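Local coordinates for phosphoribosyl-aminoimidazole carboxylase (Aspergillus clavatus, PDB 3K5I), which probably catalyses the ATP-dependent carboxylation of 5-aminoimidazole ribonucleotide to N5-carboxyaminoimidazole ribonucleotide in purine biosynthesis, as an enzyme of the ATP-grasp superfamily, at residues 136-141 against 283-288; 159-164 against 178-183; 164-169 against 199-204; 209-214 against 227-232. One frame throughout, in Å; residues are numbered along the deposited sequence.

Interaction 1 (136-141 against 283-288); sequences IPMAEH and IMLCEI. With MG (magnesium ion), chain H; ADP (adenosine-5'-diphosphate), chain G.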
# COMPACT_ATOMS: atom_id res chain seq x y z
N ILE A 136 -10.23 34.29 9.82
CA ILE A 136 -10.13 33.07 10.59
C ILE A 136 -10.31 33.16 12.11
O ILE A 136 -9.52 33.85 12.77
CB ILE A 136 -8.92 32.21 10.13
CG1 ILE A 136 -8.97 32.04 8.61
CG2 ILE A 136 -8.96 30.80 10.72
CD1 ILE A 136 -10.34 31.91 8.01
N PRO A 137 -11.33 32.49 12.64
CA PRO A 137 -11.62 32.45 14.08
C PRO A 137 -10.51 31.53 14.58
O PRO A 137 -10.18 30.55 13.91
CB PRO A 137 -13.00 31.75 14.17
CG PRO A 137 -13.06 30.87 12.99
CD PRO A 137 -12.21 31.55 11.91
N MET A 138 -9.94 31.85 15.73
CA MET A 138 -8.87 31.09 16.35
C MET A 138 -8.67 31.65 17.75
O MET A 138 -8.82 32.85 17.96
CB MET A 138 -7.55 31.40 15.67
CG MET A 138 -7.27 32.88 15.44
SD MET A 138 -6.34 33.22 13.87
CE MET A 138 -5.85 31.56 13.33
N ALA A 139 -8.28 30.78 18.66
CA ALA A 139 -8.00 31.07 20.07
C ALA A 139 -7.18 32.33 20.32
O ALA A 139 -6.23 32.64 19.63
CB ALA A 139 -7.31 29.88 20.78
N GLU A 140 -7.55 33.07 21.35
CA GLU A 140 -6.87 34.27 21.75
C GLU A 140 -5.46 33.94 22.18
O GLU A 140 -5.22 32.90 22.79
CB GLU A 140 -7.56 34.75 23.02
CG GLU A 140 -7.05 36.07 23.49
CD GLU A 140 -8.13 36.88 24.15
OE1 GLU A 140 -7.74 37.95 24.63
OE2 GLU A 140 -9.31 36.43 24.20
N HIS A 141 -4.54 34.88 21.97
CA HIS A 141 -3.21 34.55 22.43
C HIS A 141 -2.50 35.82 22.78
O HIS A 141 -3.07 36.92 22.68
CB HIS A 141 -2.48 33.75 21.37
CG HIS A 141 -2.35 34.44 20.05
ND1 HIS A 141 -2.96 33.97 18.91
CD2 HIS A 141 -1.65 35.55 19.69
CE1 HIS A 141 -2.66 34.77 17.90
NE2 HIS A 141 -1.86 35.73 18.34
N ILE A 283 -17.25 26.90 15.13
CA ILE A 283 -15.93 26.38 14.84
C ILE A 283 -14.73 27.29 14.89
O ILE A 283 -14.73 28.48 14.54
CB ILE A 283 -15.90 25.42 13.63
CG1 ILE A 283 -17.00 24.38 13.79
CG2 ILE A 283 -14.61 24.63 13.58
CD1 ILE A 283 -17.28 23.53 12.52
N MET A 284 -13.67 26.63 15.33
CA MET A 284 -12.40 27.30 15.47
C MET A 284 -11.32 26.50 14.76
O MET A 284 -11.30 25.27 14.65
CB MET A 284 -12.10 27.43 16.95
CG MET A 284 -11.11 28.48 17.30
SD MET A 284 -11.83 29.43 18.69
CE MET A 284 -10.70 29.08 19.94
N LEU A 285 -10.40 27.28 14.23
CA LEU A 285 -9.30 26.64 13.55
C LEU A 285 -8.31 26.39 14.69
O LEU A 285 -8.29 27.16 15.67
CB LEU A 285 -8.75 27.60 12.49
CG LEU A 285 -7.51 26.97 11.86
CD1 LEU A 285 -7.50 26.97 10.32
CD2 LEU A 285 -6.38 27.77 12.45
N CYS A 286 -7.57 25.28 14.64
CA CYS A 286 -6.59 24.96 15.67
C CYS A 286 -5.23 25.23 15.02
O CYS A 286 -4.36 25.82 15.62
CB CYS A 286 -6.62 23.49 16.11
SG CYS A 286 -5.19 23.22 17.21
N GLU A 287 -5.05 24.82 13.77
CA GLU A 287 -3.80 25.03 13.05
C GLU A 287 -3.95 24.46 11.65
O GLU A 287 -4.86 23.65 11.37
CB GLU A 287 -2.61 24.37 13.75
CG GLU A 287 -2.22 22.96 13.29
CD GLU A 287 -1.02 22.44 14.08
OE1 GLU A 287 -0.14 23.28 14.37
OE2 GLU A 287 -0.90 21.26 14.49
N ILE A 288 -3.10 24.97 10.76
CA ILE A 288 -3.08 24.56 9.36
C ILE A 288 -1.64 24.10 9.07
O ILE A 288 -0.69 24.72 9.55
CB ILE A 288 -3.49 25.63 8.33
CG1 ILE A 288 -3.67 24.98 6.96
CG2 ILE A 288 -2.48 26.83 8.28
CD1 ILE A 288 -4.21 25.86 5.78
MG MG H . -1.91 19.92 15.61
PB ADP G . 1.29 20.52 17.28
O1B ADP G . 2.49 20.00 17.96
O2B ADP G . 2.02 21.24 16.16
O3B ADP G . 0.13 19.87 16.46
PA ADP G . -1.15 21.94 18.29
O1A ADP G . -1.98 21.42 17.19
O2A ADP G . -1.42 23.42 18.45
O3A ADP G . 0.40 21.56 18.12
O5' ADP G . -1.78 21.19 19.56
C5' ADP G . -2.02 19.77 19.56
C4' ADP G . -3.30 19.49 20.31
O4' ADP G . -3.21 20.02 21.65
C3' ADP G . -4.59 20.13 19.84
O3' ADP G . -5.20 19.15 18.98
C2' ADP G . -5.50 20.21 21.07
O2' ADP G . -5.77 18.88 21.62
C1' ADP G . -4.40 20.64 22.02
N9 ADP G . -4.44 22.09 22.06
C8 ADP G . -3.71 22.91 21.25
N7 ADP G . -4.08 24.21 21.41
C5 ADP G . -5.01 24.13 22.42
C6 ADP G . -5.67 25.20 23.13
N6 ADP G . -5.72 26.40 23.03
N1 ADP G . -6.55 24.80 24.09
C2 ADP G . -6.75 23.48 24.47
N3 ADP G . -6.06 22.53 23.90
C4 ADP G . -5.23 22.85 22.89
O HOH W 1 -0.88 18.46 14.70
O HOH W 2 -2.91 18.60 17.14

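Interaction 2 (159-164 against 178-183); sequences LGYPLM and FRVNSQ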
# COMPACT_ATOMS: atom_id res chain seq x y z
N LEU A 159 -5.36 35.95 29.87
CA LEU A 159 -6.22 34.90 29.26
C LEU A 159 -6.61 33.69 30.13
O LEU A 159 -7.22 32.70 29.68
CB LEU A 159 -5.77 34.44 27.87
CG LEU A 159 -4.53 35.04 27.21
CD1 LEU A 159 -3.42 34.02 27.33
CD2 LEU A 159 -4.86 35.30 25.81
N GLY A 160 -6.23 33.78 31.40
CA GLY A 160 -6.57 32.74 32.38
C GLY A 160 -5.92 31.37 32.34
O GLY A 160 -5.09 31.07 31.48
N TYR A 161 -6.31 30.51 33.28
CA TYR A 161 -5.74 29.18 33.34
C TYR A 161 -6.81 28.13 33.26
O TYR A 161 -7.95 28.41 33.62
CB TYR A 161 -5.07 28.98 34.69
CG TYR A 161 -3.88 29.89 34.86
CD1 TYR A 161 -2.63 29.49 34.39
CD2 TYR A 161 -3.98 31.15 35.44
CE1 TYR A 161 -1.52 30.34 34.50
CE2 TYR A 161 -2.87 31.99 35.58
CZ TYR A 161 -1.63 31.59 35.11
OH TYR A 161 -0.53 32.42 35.24
N PRO A 162 -6.44 26.96 32.76
CA PRO A 162 -5.08 26.76 32.33
C PRO A 162 -4.96 27.49 31.00
O PRO A 162 -5.89 28.10 30.48
CB PRO A 162 -5.06 25.27 31.99
CG PRO A 162 -6.46 25.07 31.35
CD PRO A 162 -7.37 26.04 32.05
N LEU A 163 -3.80 27.34 30.40
CA LEU A 163 -3.57 27.93 29.09
C LEU A 163 -2.57 27.01 28.38
O LEU A 163 -1.88 26.19 28.99
CB LEU A 163 -3.02 29.34 29.25
CG LEU A 163 -1.90 29.67 30.24
CD1 LEU A 163 -0.69 29.05 29.49
CD2 LEU A 163 -1.72 31.22 30.52
N MET A 164 -2.48 27.13 27.07
CA MET A 164 -1.55 26.25 26.37
C MET A 164 -0.26 26.99 26.11
O MET A 164 -0.30 27.99 25.40
CB MET A 164 -2.15 25.73 25.06
CG MET A 164 -1.32 24.64 24.37
SD MET A 164 -0.97 23.38 25.58
CE MET A 164 -2.35 22.51 25.44
N PHE A 178 2.79 23.14 26.08
CA PHE A 178 2.90 22.89 27.50
C PHE A 178 1.73 23.55 28.18
O PHE A 178 1.63 24.78 28.23
CB PHE A 178 4.18 23.38 28.12
CG PHE A 178 4.43 22.83 29.50
CD1 PHE A 178 5.31 21.77 29.68
CD2 PHE A 178 3.81 23.38 30.61
CE1 PHE A 178 5.59 21.24 30.94
CE2 PHE A 178 4.08 22.89 31.89
CZ PHE A 178 4.97 21.78 32.06
N ARG A 179 0.88 22.68 28.68
CA ARG A 179 -0.30 23.07 29.43
C ARG A 179 0.09 23.75 30.73
O ARG A 179 0.84 23.18 31.54
CB ARG A 179 -1.08 21.85 29.89
CG ARG A 179 -2.46 22.39 30.37
CD ARG A 179 -3.60 21.34 30.33
NE ARG A 179 -4.48 21.52 31.49
CZ ARG A 179 -5.73 21.12 31.61
NH1 ARG A 179 -6.40 21.40 32.73
NH2 ARG A 179 -6.32 20.43 30.63
N VAL A 180 -0.41 24.95 30.93
CA VAL A 180 -0.11 25.67 32.16
C VAL A 180 -1.44 25.71 32.92
O VAL A 180 -2.38 26.29 32.41
CB VAL A 180 0.39 27.07 31.79
CG1 VAL A 180 0.86 27.73 33.06
CG2 VAL A 180 1.50 27.01 30.71
N ASN A 181 -1.58 25.07 34.08
CA ASN A 181 -2.86 25.04 34.82
C ASN A 181 -3.00 26.10 35.90
O ASN A 181 -4.10 26.54 36.23
CB ASN A 181 -3.07 23.68 35.51
CG ASN A 181 -3.30 22.56 34.52
OD1 ASN A 181 -4.32 22.57 33.85
ND2 ASN A 181 -2.37 21.60 34.44
N SER A 182 -1.85 26.49 36.42
CA SER A 182 -1.79 27.49 37.47
C SER A 182 -0.53 28.27 37.30
O SER A 182 0.35 27.91 36.54
CB SER A 182 -1.59 26.78 38.83
OG SER A 182 -0.22 26.67 39.22
N GLN A 183 -0.47 29.34 38.08
CA GLN A 183 0.69 30.22 38.05
C GLN A 183 1.85 29.52 38.71
O GLN A 183 2.98 29.98 38.67
CB GLN A 183 0.27 31.47 38.82
CG GLN A 183 1.36 32.39 39.33
CD GLN A 183 0.68 33.61 39.92
OE1 GLN A 183 -0.55 33.65 40.05
NE2 GLN A 183 1.48 34.61 40.29

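Interaction 3 (164-169 against 199-204); sequences MLKSKT and YAEKWA. With ADP (adenosine-5'-diphosphate), chain G.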
# COMPACT_ATOMS: atom_id res chain seq x y z
N MET A 164 -2.48 27.13 27.07
CA MET A 164 -1.55 26.25 26.37
C MET A 164 -0.26 26.99 26.11
O MET A 164 -0.30 27.99 25.40
CB MET A 164 -2.15 25.73 25.06
CG MET A 164 -1.32 24.64 24.37
SD MET A 164 -0.97 23.38 25.58
CE MET A 164 -2.35 22.51 25.44
N LEU A 165 0.85 26.57 26.69
CA LEU A 165 2.05 27.33 26.38
C LEU A 165 2.60 26.75 25.10
O LEU A 165 2.71 25.54 25.01
CB LEU A 165 3.15 27.25 27.45
CG LEU A 165 4.34 28.21 27.31
CD1 LEU A 165 3.99 29.72 27.07
CD2 LEU A 165 5.40 28.05 28.46
N LYS A 166 2.98 27.58 24.14
CA LYS A 166 3.49 27.00 22.90
C LYS A 166 4.71 27.69 22.28
O LYS A 166 4.79 28.93 22.29
CB LYS A 166 2.40 27.09 21.82
CG LYS A 166 1.00 26.65 22.17
CD LYS A 166 0.17 26.40 20.89
CE LYS A 166 -1.17 25.59 21.07
NZ LYS A 166 -2.14 25.40 19.87
N SER A 167 5.61 26.89 21.71
CA SER A 167 6.81 27.34 21.00
C SER A 167 6.26 27.78 19.65
O SER A 167 5.43 27.10 19.01
CB SER A 167 7.79 26.20 20.62
OG SER A 167 8.86 26.74 19.83
N LYS A 168 6.74 28.93 19.20
CA LYS A 168 6.32 29.40 17.89
C LYS A 168 6.98 28.55 16.78
O LYS A 168 6.42 28.19 15.74
CB LYS A 168 6.82 30.84 17.76
CG LYS A 168 6.07 31.84 18.63
CD LYS A 168 6.70 33.20 18.28
CE LYS A 168 6.26 34.46 19.00
NZ LYS A 168 6.33 35.66 18.07
N THR A 169 8.21 28.13 16.99
CA THR A 169 8.79 27.37 15.91
C THR A 169 9.12 25.96 16.33
O THR A 169 9.13 25.61 17.53
CB THR A 169 10.14 28.01 15.58
OG1 THR A 169 10.87 28.06 16.81
CG2 THR A 169 9.93 29.45 15.16
N TYR A 199 4.57 31.84 22.83
CA TYR A 199 3.36 32.65 22.87
C TYR A 199 2.42 31.71 23.64
O TYR A 199 2.64 30.51 23.71
CB TYR A 199 2.81 33.09 21.52
CG TYR A 199 2.15 31.97 20.79
CD1 TYR A 199 2.93 31.01 20.15
CD2 TYR A 199 0.76 31.84 20.78
CE1 TYR A 199 2.33 30.02 19.45
CE2 TYR A 199 0.15 30.81 20.09
CZ TYR A 199 0.97 29.90 19.46
OH TYR A 199 0.55 28.83 18.72
N ALA A 200 1.40 32.23 24.29
CA ALA A 200 0.45 31.40 25.05
C ALA A 200 -0.91 31.47 24.38
O ALA A 200 -1.23 32.48 23.72
CB ALA A 200 0.37 31.90 26.50
N GLU A 201 -1.72 30.43 24.55
CA GLU A 201 -3.00 30.59 23.88
C GLU A 201 -4.11 30.45 24.91
O GLU A 201 -4.01 29.67 25.86
CB GLU A 201 -2.99 29.51 22.79
CG GLU A 201 -3.05 30.05 21.39
CD GLU A 201 -3.22 28.92 20.39
OE1 GLU A 201 -3.65 27.82 20.80
OE2 GLU A 201 -2.92 29.11 19.19
N LYS A 202 -5.18 31.22 24.76
CA LYS A 202 -6.26 31.11 25.74
C LYS A 202 -6.79 29.71 25.54
O LYS A 202 -6.77 29.22 24.40
CB LYS A 202 -7.34 32.17 25.48
CG LYS A 202 -8.71 31.72 25.93
CD LYS A 202 -9.64 32.94 26.01
CE LYS A 202 -9.59 33.61 27.37
NZ LYS A 202 -10.50 34.80 27.42
N TRP A 203 -7.26 29.07 26.60
CA TRP A 203 -7.77 27.70 26.49
C TRP A 203 -8.82 27.52 25.44
O TRP A 203 -9.63 28.43 25.19
CB TRP A 203 -8.41 27.19 27.79
CG TRP A 203 -8.40 25.69 27.81
CD1 TRP A 203 -9.45 24.82 27.75
CD2 TRP A 203 -7.23 24.88 27.87
NE1 TRP A 203 -9.00 23.50 27.79
CE2 TRP A 203 -7.63 23.53 27.85
CE3 TRP A 203 -5.88 25.17 27.92
CZ2 TRP A 203 -6.74 22.49 27.89
CZ3 TRP A 203 -5.00 24.14 27.98
CH2 TRP A 203 -5.43 22.82 27.97
N ALA A 204 -8.86 26.33 24.86
CA ALA A 204 -9.91 26.03 23.86
C ALA A 204 -10.80 24.93 24.45
O ALA A 204 -10.43 23.75 24.51
CB ALA A 204 -9.31 25.61 22.54
PB ADP G . 1.29 20.52 17.28
O1B ADP G . 2.49 20.00 17.96
O2B ADP G . 2.02 21.24 16.16
O3B ADP G . 0.13 19.87 16.46
PA ADP G . -1.15 21.94 18.29
O1A ADP G . -1.98 21.42 17.19
O2A ADP G . -1.42 23.42 18.45
O3A ADP G . 0.40 21.56 18.12
O5' ADP G . -1.78 21.19 19.56
C5' ADP G . -2.02 19.77 19.56
C4' ADP G . -3.30 19.49 20.31
O4' ADP G . -3.21 20.02 21.65
C3' ADP G . -4.59 20.13 19.84
O3' ADP G . -5.20 19.15 18.98
C2' ADP G . -5.50 20.21 21.07
O2' ADP G . -5.77 18.88 21.62
C1' ADP G . -4.40 20.64 22.02
N9 ADP G . -4.44 22.09 22.06
C8 ADP G . -3.71 22.91 21.25
N7 ADP G . -4.08 24.21 21.41
C5 ADP G . -5.01 24.13 22.42
C6 ADP G . -5.67 25.20 23.13
N6 ADP G . -5.72 26.40 23.03
N1 ADP G . -6.55 24.80 24.09
C2 ADP G . -6.75 23.48 24.47
N3 ADP G . -6.06 22.53 23.90
C4 ADP G . -5.23 22.85 22.89

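Interaction 4 (209-214 against 227-232); sequences ELAVIV and VETVQE. With NA (sodium ion), chain E; ADP (adenosine-5'-diphosphate), chain G.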
# COMPACT_ATOMS: atom_id res chain seq x y z
N GLU A 209 -12.52 17.59 18.35
CA GLU A 209 -11.61 18.20 17.41
C GLU A 209 -11.82 17.60 16.06
O GLU A 209 -12.07 16.39 15.89
CB GLU A 209 -10.18 17.86 17.83
CG GLU A 209 -9.74 18.77 18.91
CD GLU A 209 -8.30 18.55 19.26
OE1 GLU A 209 -8.08 17.58 20.01
OE2 GLU A 209 -7.44 19.38 18.86
N LEU A 210 -11.64 18.47 15.09
CA LEU A 210 -11.80 18.02 13.72
C LEU A 210 -10.66 18.41 12.80
O LEU A 210 -9.88 19.33 13.02
CB LEU A 210 -13.09 18.63 13.18
CG LEU A 210 -14.26 18.49 14.16
CD1 LEU A 210 -15.16 19.69 14.00
CD2 LEU A 210 -15.08 17.24 13.83
N ALA A 211 -10.60 17.67 11.72
CA ALA A 211 -9.60 17.95 10.72
C ALA A 211 -10.14 17.72 9.29
O ALA A 211 -10.92 16.81 9.07
CB ALA A 211 -8.37 17.04 11.03
N VAL A 212 -9.74 18.52 8.30
CA VAL A 212 -10.14 18.30 6.89
C VAL A 212 -8.83 18.31 6.10
O VAL A 212 -8.02 19.25 6.22
CB VAL A 212 -11.11 19.43 6.25
CG1 VAL A 212 -11.42 19.21 4.65
CG2 VAL A 212 -12.48 19.27 6.97
N ILE A 213 -8.61 17.29 5.26
CA ILE A 213 -7.44 17.27 4.38
C ILE A 213 -7.88 17.98 3.04
O ILE A 213 -8.75 17.43 2.36
CB ILE A 213 -7.00 15.83 3.90
CG1 ILE A 213 -6.20 15.03 4.95
CG2 ILE A 213 -6.10 15.97 2.69
CD1 ILE A 213 -5.41 15.90 6.01
N VAL A 214 -7.32 19.15 2.69
CA VAL A 214 -7.59 19.93 1.48
C VAL A 214 -6.52 19.72 0.42
O VAL A 214 -5.34 19.57 0.73
CB VAL A 214 -7.75 21.48 1.63
CG1 VAL A 214 -8.06 22.15 0.23
CG2 VAL A 214 -8.97 21.79 2.47
N VAL A 227 -13.06 14.56 9.44
CA VAL A 227 -12.78 13.47 10.38
C VAL A 227 -12.69 14.04 11.81
O VAL A 227 -12.57 15.27 12.06
CB VAL A 227 -11.52 12.64 10.07
CG1 VAL A 227 -11.62 11.99 8.68
CG2 VAL A 227 -10.38 13.50 10.19
N GLU A 228 -12.86 13.15 12.78
CA GLU A 228 -12.89 13.48 14.20
C GLU A 228 -11.58 12.97 14.73
O GLU A 228 -11.28 11.79 14.52
CB GLU A 228 -13.89 12.47 14.77
CG GLU A 228 -13.76 12.36 16.28
CD GLU A 228 -14.90 11.54 16.83
OE1 GLU A 228 -15.70 10.96 16.07
OE2 GLU A 228 -15.00 11.46 18.05
N THR A 229 -10.83 13.80 15.43
CA THR A 229 -9.57 13.29 15.91
C THR A 229 -9.52 13.33 17.42
O THR A 229 -10.21 14.11 18.05
CB THR A 229 -8.42 14.20 15.40
OG1 THR A 229 -8.65 15.60 15.68
CG2 THR A 229 -8.43 14.13 13.92
N VAL A 230 -8.67 12.50 18.01
CA VAL A 230 -8.55 12.51 19.47
C VAL A 230 -7.09 12.63 19.83
O VAL A 230 -6.23 11.83 19.42
CB VAL A 230 -9.20 11.31 20.20
CG1 VAL A 230 -9.11 11.56 21.70
CG2 VAL A 230 -10.67 11.07 19.74
N GLN A 231 -6.80 13.67 20.62
CA GLN A 231 -5.43 13.95 20.99
C GLN A 231 -5.25 13.75 22.47
O GLN A 231 -6.17 13.99 23.24
CB GLN A 231 -5.07 15.43 20.71
CG GLN A 231 -4.51 15.73 19.32
CD GLN A 231 -5.53 15.34 18.27
OE1 GLN A 231 -5.23 14.53 17.38
NE2 GLN A 231 -6.77 15.87 18.41
N GLU A 232 -4.06 13.33 22.86
CA GLU A 232 -3.74 13.19 24.28
C GLU A 232 -2.31 13.65 24.50
O GLU A 232 -1.38 13.24 23.78
CB GLU A 232 -4.03 11.86 24.97
CG GLU A 232 -4.13 10.62 24.11
CD GLU A 232 -3.46 9.42 24.77
OE1 GLU A 232 -4.16 8.67 25.49
OE2 GLU A 232 -2.24 9.24 24.59
NA NA E . -7.92 15.53 24.11
PB ADP G . 1.29 20.52 17.28
O1B ADP G . 2.49 20.00 17.96
O2B ADP G . 2.02 21.24 16.16
O3B ADP G . 0.13 19.87 16.46
PA ADP G . -1.15 21.94 18.29
O1A ADP G . -1.98 21.42 17.19
O2A ADP G . -1.42 23.42 18.45
O3A ADP G . 0.40 21.56 18.12
O5' ADP G . -1.78 21.19 19.56
C5' ADP G . -2.02 19.77 19.56
C4' ADP G . -3.30 19.49 20.31
O4' ADP G . -3.21 20.02 21.65
C3' ADP G . -4.59 20.13 19.84
O3' ADP G . -5.20 19.15 18.98
C2' ADP G . -5.50 20.21 21.07
O2' ADP G . -5.77 18.88 21.62
C1' ADP G . -4.40 20.64 22.02
N9 ADP G . -4.44 22.09 22.06
C8 ADP G . -3.71 22.91 21.25
N7 ADP G . -4.08 24.21 21.41
C5 ADP G . -5.01 24.13 22.42
C6 ADP G . -5.67 25.20 23.13
N6 ADP G . -5.72 26.40 23.03
N1 ADP G . -6.55 24.80 24.09
C2 ADP G . -6.75 23.48 24.47
N3 ADP G . -6.06 22.53 23.90
C4 ADP G . -5.23 22.85 22.89
O HOH W 3 -8.68 15.62 21.66
O HOH W 4 -12.40 14.96 19.72
O HOH W 5 -7.78 17.97 14.64
O HOH W 6 -6.34 14.62 26.41
O HOH W 7 -8.67 13.20 24.78
O HOH W 8 -9.83 16.23 25.49
O HOH W 9 -6.29 17.91 23.52

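Interaction 1 (136-141 against 283-288)
Met284 lays its thioether along the backbone of Met138 and Ala139. Its CG sits 3.6 Å from Met138 CA, and the methyl CE, swung round by bends at chi2 and chi3, comes to 3.6 Å from Ala139 CB. Next to it Leu285 leaves its backbone toward the loop and is met from two directions: CB lies 3.7 Å from Ile136 CG2, while CD2 reaches Met138 CE at 3.9 Å, those two side chains running side by side. Leu285 CG stands anti to the backbone N (chi1 175°), which carries the isobutyl group in between the two loop residues. One backbone bond joins the segments, Leu285 N to Pro137 O at 3.3 Å. Strand 283-289 is one edge of the large antiparallel sheet, whose strands from 206 to 289 belong to the ATP-grasp fold, and the loop leads from helix 124-132 to the strand 141-144 of the smaller nucleotide-binding sheet. Helices 124-132 and 248-263 close round the apolar cluster, touching Met138, Leu285 and Ile136. Past Leu285 the strand makes a classic beta bulge, Cys286 and Glu287 both facing Glu274. Glu287 turns away from the loop, and its OE2 binds the magnesium ion at 2.0 Å; Glu274, two oxygens of ADP and two waters complete the site.

Interaction 2 (159-164 against 178-183)
The beta hairpin of strands 163-167 and 177-180 closes the outer side of the small antiparallel sheet, and this contact is its open end. Leu163 and Val180 form the hydrogen-bonded pair, with Val180 N giving a nearly linear bond (173°) to Leu163 O at 2.7 Å. Their side chains lie side by side. Leu163 CG sits between its backbone N and carbonyl carbon (chi1 45°), which brings CD1 to 3.2 Å from Val180 CB, closer than usual carbon contact and suggesting local strain or model imprecision. Met164 and Arg179 make the next, non-hydrogen-bonded pair. The peptide bond before Pro162 is cis. Tyr161 spreads one ring face over the backbone of Ser182 and Gln183, and its CE1 meets Val180 CG1 at 3.8 Å; its OH is buried without a polar partner in the model. Pro162 CG sits over one face of the Arg179 guanidinium, 3.7 Å above the plane. Asn181 fixes how that group is turned: its OD1 takes bonds from both NE and NH1, each 2.6 Å long and lying in the guanidinium plane. Trp203 covers Pro162 and Arg179 from the neighbouring strand's end. Such a hairpin, with Met164 turned to the nucleotide, belongs to the small ATP-grasp subdomain that closes over ADP.

Interaction 3 (164-169 against 199-204)
Lys166 and Tyr199 slant across each other on the nucleotide side of the sheet, the phenol lying against the aliphatic part of the lysine with its OH 3.3 Å from Lys166 CD. Tyr199 CG is lodged between its own backbone N and carbonyl carbon (chi1 75°), which brings the ring back over the neighbouring strand, where CD1 also meets Lys168 CG at 3.6 Å. The extended chain of Lys166 beyond CG carries NZ to the nucleotide. NZ bonds ADP O2A at 2.5 Å and ADP N7 at 2.7 Å, and makes a salt bridge with Glu201 OE1, which it approaches from above the carboxylate plane. One charged nitrogen thus ties phosphate, adenine and carboxylate together. These residues stand on adjacent antiparallel strands of the small ATP-grasp sheet, joined by paired backbone bonds between Met164 and Glu201 and between Lys166 and Tyr199. Past the strand, an indole face of Trp203 receives the C2 end of the adenine, ADP C2 lying 3.4 Å above the ring plane and over its centre. Met164 approaches the adenine through CE, which lies 3.9 Å from ADP C4 and also touches Trp203 CH2. Ala204 N gives ADP N1 a bond of 2.9 Å, whereas the bonds from N6 to Glu201 OE1 and Lys202 O are weak. Lys168 directs its own amine to Glu143.

Interaction 4 (209-214 against 227-232)
Glu209 and Gln231 meet at the ribose end of the hairpin, while Ala211 and Val227 make up its dry end. At the dry end the two residues form a regular hydrogen-bonded pair: Val227 N bonds Ala211 O at 3.1 Å, and Ala211 N returns a bond to Val227 O. Ala211 CB faces two methyls of the other strand, Thr229 CG2 at 4.1 Å and Val227 CG2 at 4.2 Å. On the other side of the sheet Leu210 pairs with Glu228, whose carboxylate is taken up by Arg244. The strands 206-216 and 221-232 form a hairpin within the large antiparallel sheet, in its ATP-grasp part; helix 248-263 covers Val212 and Val214, and strand 235-241 flanks Val227. Toward the nucleotide the contact turns polar and wet. Gln231 NE2 gives Glu209 OE1 a bond of 2.7 Å, in its own amide plane but from well above the carboxylate plane, the two flat groups standing 86° apart. A bend at chi2 (60°) turns the Gln231 amide back to the glutamate. Glu209 OE1 also accepts from ADP O2' at 3.1 Å and from a water, so three donors grip that oxygen. The same water takes Gln231 N and binds the sodium ion, which Gln231 O reaches directly at 2.5 Å; four more waters surround the metal. A second water links Glu209 N to Thr229 O, and a third sits on Thr229 OG1.

All four contacts lie in the ATP-grasp domain. Interactions 2 and 3 are neighbours, centres about 9 Å apart: both use strand 163-167 and share Met164, and their segments alternate along the chain. Interaction 4 belongs to the large antiparallel sheet, in series after both, its centre about 19 Å from that of interaction 3. Interaction 1 closes the longest loop, enclosing the other three, and spans both sheets: strand 283-289 edges the large one, while Glu140 and His141 lead into strand 141-144 beside strand 198-202 of the small one; its centre is about 11 Å from interaction 3. ADP lies between the sheets, touched by interactions 1, 3 and 4, the sandwiching that gives the ATP-grasp fold its name.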